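PDB 3NNG: uncharacterized protein from Bacteroides fragilis, which is of unknown function but contains an F5/8 type C domain, a calcium-bearing beta-sandwich module that in relatives often binds carbohydrates or membranes. Local coordinates for residues K97-E101 / I132-F138. The protein carries 1 engineered substitution. Coordinates in Å, arbitrary orientation, origin at the centre of the assembly. Residues are numbered along the deposited sequence.
Sequences KVRKE and IPNVKEF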
loop_
_atom_site.group_PDB
_atom_site.type_symbol
_atom_site.label_atom_id
_atom_site.label_comp_id
_atom_site.label_asym_id
_atom_site.label_seq_id
_atom_site.Cartn_x
_atom_site.Cartn_y
_atom_site.Cartn_z
ATOM N N LYS A 97 -9.434 1.291 -1.207
ATOM C CA LYS A 97 -10.364 1.559 -2.299
ATOM C C LYS A 97 -9.712 1.160 -3.615
ATOM O O LYS A 97 -8.515 1.366 -3.804
ATOM C CB LYS A 97 -10.765 3.040 -2.359
ATOM C CG LYS A 97 -11.461 3.555 -1.105
ATOM C CD LYS A 97 -12.127 4.904 -1.354
ATOM C CE LYS A 97 -13.381 5.066 -0.496
ATOM N NZ LYS A 97 -13.131 5.045 0.980
ATOM N N VAL A 98 -10.507 0.597 -4.526
ATOM C CA VAL A 98 -10.037 0.297 -5.878
ATOM C C VAL A 98 -10.984 0.887 -6.903
ATOM O O VAL A 98 -12.141 1.183 -6.598
ATOM C CB VAL A 98 -9.929 -1.219 -6.127
ATOM C CG1 VAL A 98 -8.949 -1.850 -5.139
ATOM C CG2 VAL A 98 -11.293 -1.865 -5.975
ATOM N N ARG A 99 -10.473 1.069 -8.116
ATOM C CA ARG A 99 -11.276 1.485 -9.256
ATOM C C ARG A 99 -11.057 0.445 -10.356
ATOM O O ARG A 99 -9.922 0.123 -10.710
ATOM C CB ARG A 99 -10.847 2.877 -9.739
ATOM C CG ARG A 99 -11.846 3.576 -10.652
ATOM C CD ARG A 99 -11.293 4.907 -11.154
ATOM N NE ARG A 99 -9.952 4.751 -11.725
ATOM C CZ ARG A 99 -9.694 4.250 -12.932
ATOM N NH1 ARG A 99 -10.688 3.851 -13.723
ATOM N NH2 ARG A 99 -8.432 4.136 -13.349
ATOM N N LYS A 100 -12.139 -0.101 -10.883
ATOM C CA LYS A 100 -12.014 -1.100 -11.928
ATOM C C LYS A 100 -11.815 -0.403 -13.265
ATOM O O LYS A 100 -12.255 0.738 -13.449
ATOM C CB LYS A 100 -13.226 -2.039 -11.925
ATOM C CG LYS A 100 -13.289 -2.904 -10.657
ATOM C CD LYS A 100 -14.684 -3.453 -10.387
ATOM C CE LYS A 100 -14.818 -4.909 -10.839
ATOM N NZ LYS A 100 -15.660 -5.718 -9.903
ATOM N N GLU A 101 -11.124 -1.079 -14.180
ATOM C CA GLU A 101 -10.850 -0.535 -15.505
ATOM C C GLU A 101 -12.134 -0.119 -16.205
ATOM O O GLU A 101 -13.123 -0.835 -16.163
ATOM C CB GLU A 101 -10.108 -1.552 -16.360
ATOM C CG GLU A 101 -9.799 -1.046 -17.762
ATOM C CD GLU A 101 -8.782 -1.913 -18.485
ATOM O OE1 GLU A 101 -9.033 -3.131 -18.631
ATOM O OE2 GLU A 101 -7.731 -1.374 -18.903
ATOM N N ILE A 132 -10.858 -9.124 -6.495
ATOM C CA ILE A 132 -11.563 -8.123 -7.290
ATOM C C ILE A 132 -11.007 -8.033 -8.703
ATOM O O ILE A 132 -9.883 -7.584 -8.903
ATOM C CB ILE A 132 -11.484 -6.733 -6.656
ATOM C CG1 ILE A 132 -11.985 -6.772 -5.206
ATOM C CG2 ILE A 132 -12.276 -5.727 -7.505
ATOM C CD1 ILE A 132 -11.765 -5.464 -4.451
ATOM N N PRO A 133 -11.808 -8.443 -9.694
ATOM C CA PRO A 133 -11.390 -8.453 -11.106
ATOM C C PRO A 133 -11.203 -7.052 -11.691
ATOM O O PRO A 133 -11.894 -6.119 -11.282
ATOM C CB PRO A 133 -12.548 -9.167 -11.816
ATOM C CG PRO A 133 -13.303 -9.898 -10.721
ATOM C CD PRO A 133 -13.154 -9.016 -9.510
ATOM N N ASN A 134 -10.260 -6.922 -12.622
ATOM C CA ASN A 134 -10.028 -5.684 -13.388
ATOM C C ASN A 134 -9.682 -4.432 -12.578
ATOM O O ASN A 134 -10.090 -3.324 -12.935
ATOM C CB ASN A 134 -11.210 -5.370 -14.322
ATOM C CG ASN A 134 -11.725 -6.598 -15.076
ATOM O OD1 ASN A 134 -10.958 -7.359 -15.665
ATOM N ND2 ASN A 134 -13.043 -6.781 -15.066
ATOM N N VAL A 135 -8.932 -4.586 -11.491
ATOM C CA VAL A 135 -8.514 -3.408 -10.737
ATOM C C VAL A 135 -7.514 -2.604 -11.563
ATOM O O VAL A 135 -6.455 -3.118 -11.931
ATOM C CB VAL A 135 -7.917 -3.776 -9.371
ATOM C CG1 VAL A 135 -7.243 -2.569 -8.755
ATOM C CG2 VAL A 135 -9.020 -4.319 -8.426
ATOM N N LYS A 136 -7.859 -1.359 -11.881
ATOM C CA LYS A 136 -6.953 -0.488 -12.656
ATOM C C LYS A 136 -6.227 0.503 -11.751
ATOM O O LYS A 136 -5.097 0.896 -12.030
ATOM C CB LYS A 136 -7.717 0.262 -13.758
ATOM C CG LYS A 136 -6.851 1.116 -14.709
ATOM C CD LYS A 136 -5.750 0.279 -15.329
ATOM C CE LYS A 136 -5.190 0.897 -16.600
ATOM N NZ LYS A 136 -4.328 2.089 -16.409
ATOM N N GLU A 137 -6.879 0.888 -10.657
ATOM C CA GLU A 137 -6.295 1.809 -9.682
ATOM C C GLU A 137 -6.539 1.310 -8.238
ATOM O O GLU A 137 -7.618 0.811 -7.919
ATOM C CB GLU A 137 -6.896 3.209 -9.886
ATOM C CG GLU A 137 -6.099 4.344 -9.289
ATOM C CD GLU A 137 -6.508 5.704 -9.857
ATOM O OE1 GLU A 137 -7.472 5.740 -10.665
ATOM O OE2 GLU A 137 -5.867 6.724 -9.488
ATOM N N PHE A 138 -5.537 1.453 -7.375
ATOM C CA PHE A 138 -5.598 0.958 -6.000
ATOM C C PHE A 138 -5.163 2.074 -5.072
ATOM O O PHE A 138 -4.128 2.698 -5.303
ATOM C CB PHE A 138 -4.660 -0.248 -5.854
ATOM C CG PHE A 138 -4.432 -0.721 -4.428
ATOM C CD1 PHE A 138 -3.519 -0.086 -3.607
ATOM C CD2 PHE A 138 -5.067 -1.863 -3.947
ATOM C CE1 PHE A 138 -3.276 -0.534 -2.316
ATOM C CE2 PHE A 138 -4.842 -2.320 -2.659
ATOM C CZ PHE A 138 -3.932 -1.660 -1.835
#
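A classic beta bulge shows how an antiparallel pair absorbs an extra residue without losing its hydrogen bonds, and strands 93-100 and 124-144 of this F5/8 type C domain, a jelly-roll beta-sandwich in its family, offer a clear case. From K97, whose backbone pairs with R139, the strand reaches V98, opposite F138 in a non-hydrogen-bonded pair. The buried V98 side chain meets I132, V135 and F138: V98 CG2 lies 3.9 Å from I132 CD1, CB 4.0 Å from V135 CG2 and CG1 4.1 Å from F138 CD2. At R99 the bulge appears. R99 N donates to E137 O (2.9 Å), while R99 O accepts from both E137 N (3.1 Å) and K136 N (2.8 Å), so two residues face one and the register slips. On the sheet face away from V98, R99 and E137 form a salt bridge, NE to OE1 at 2.9 Å, while R99 NH1 bonds to E103 O. Past the bulge, K100 pairs with V135, and its side chain extends toward I132 and P133, K100 CE lying 3.2 Å from P133 O, where the chain of strand 124-144 turns a corner. K100 CA makes a CA-H...O contact with N134 O (3.1 Å). Just beyond this last bridge, E101 N donates to N134 O at 2.8 Å.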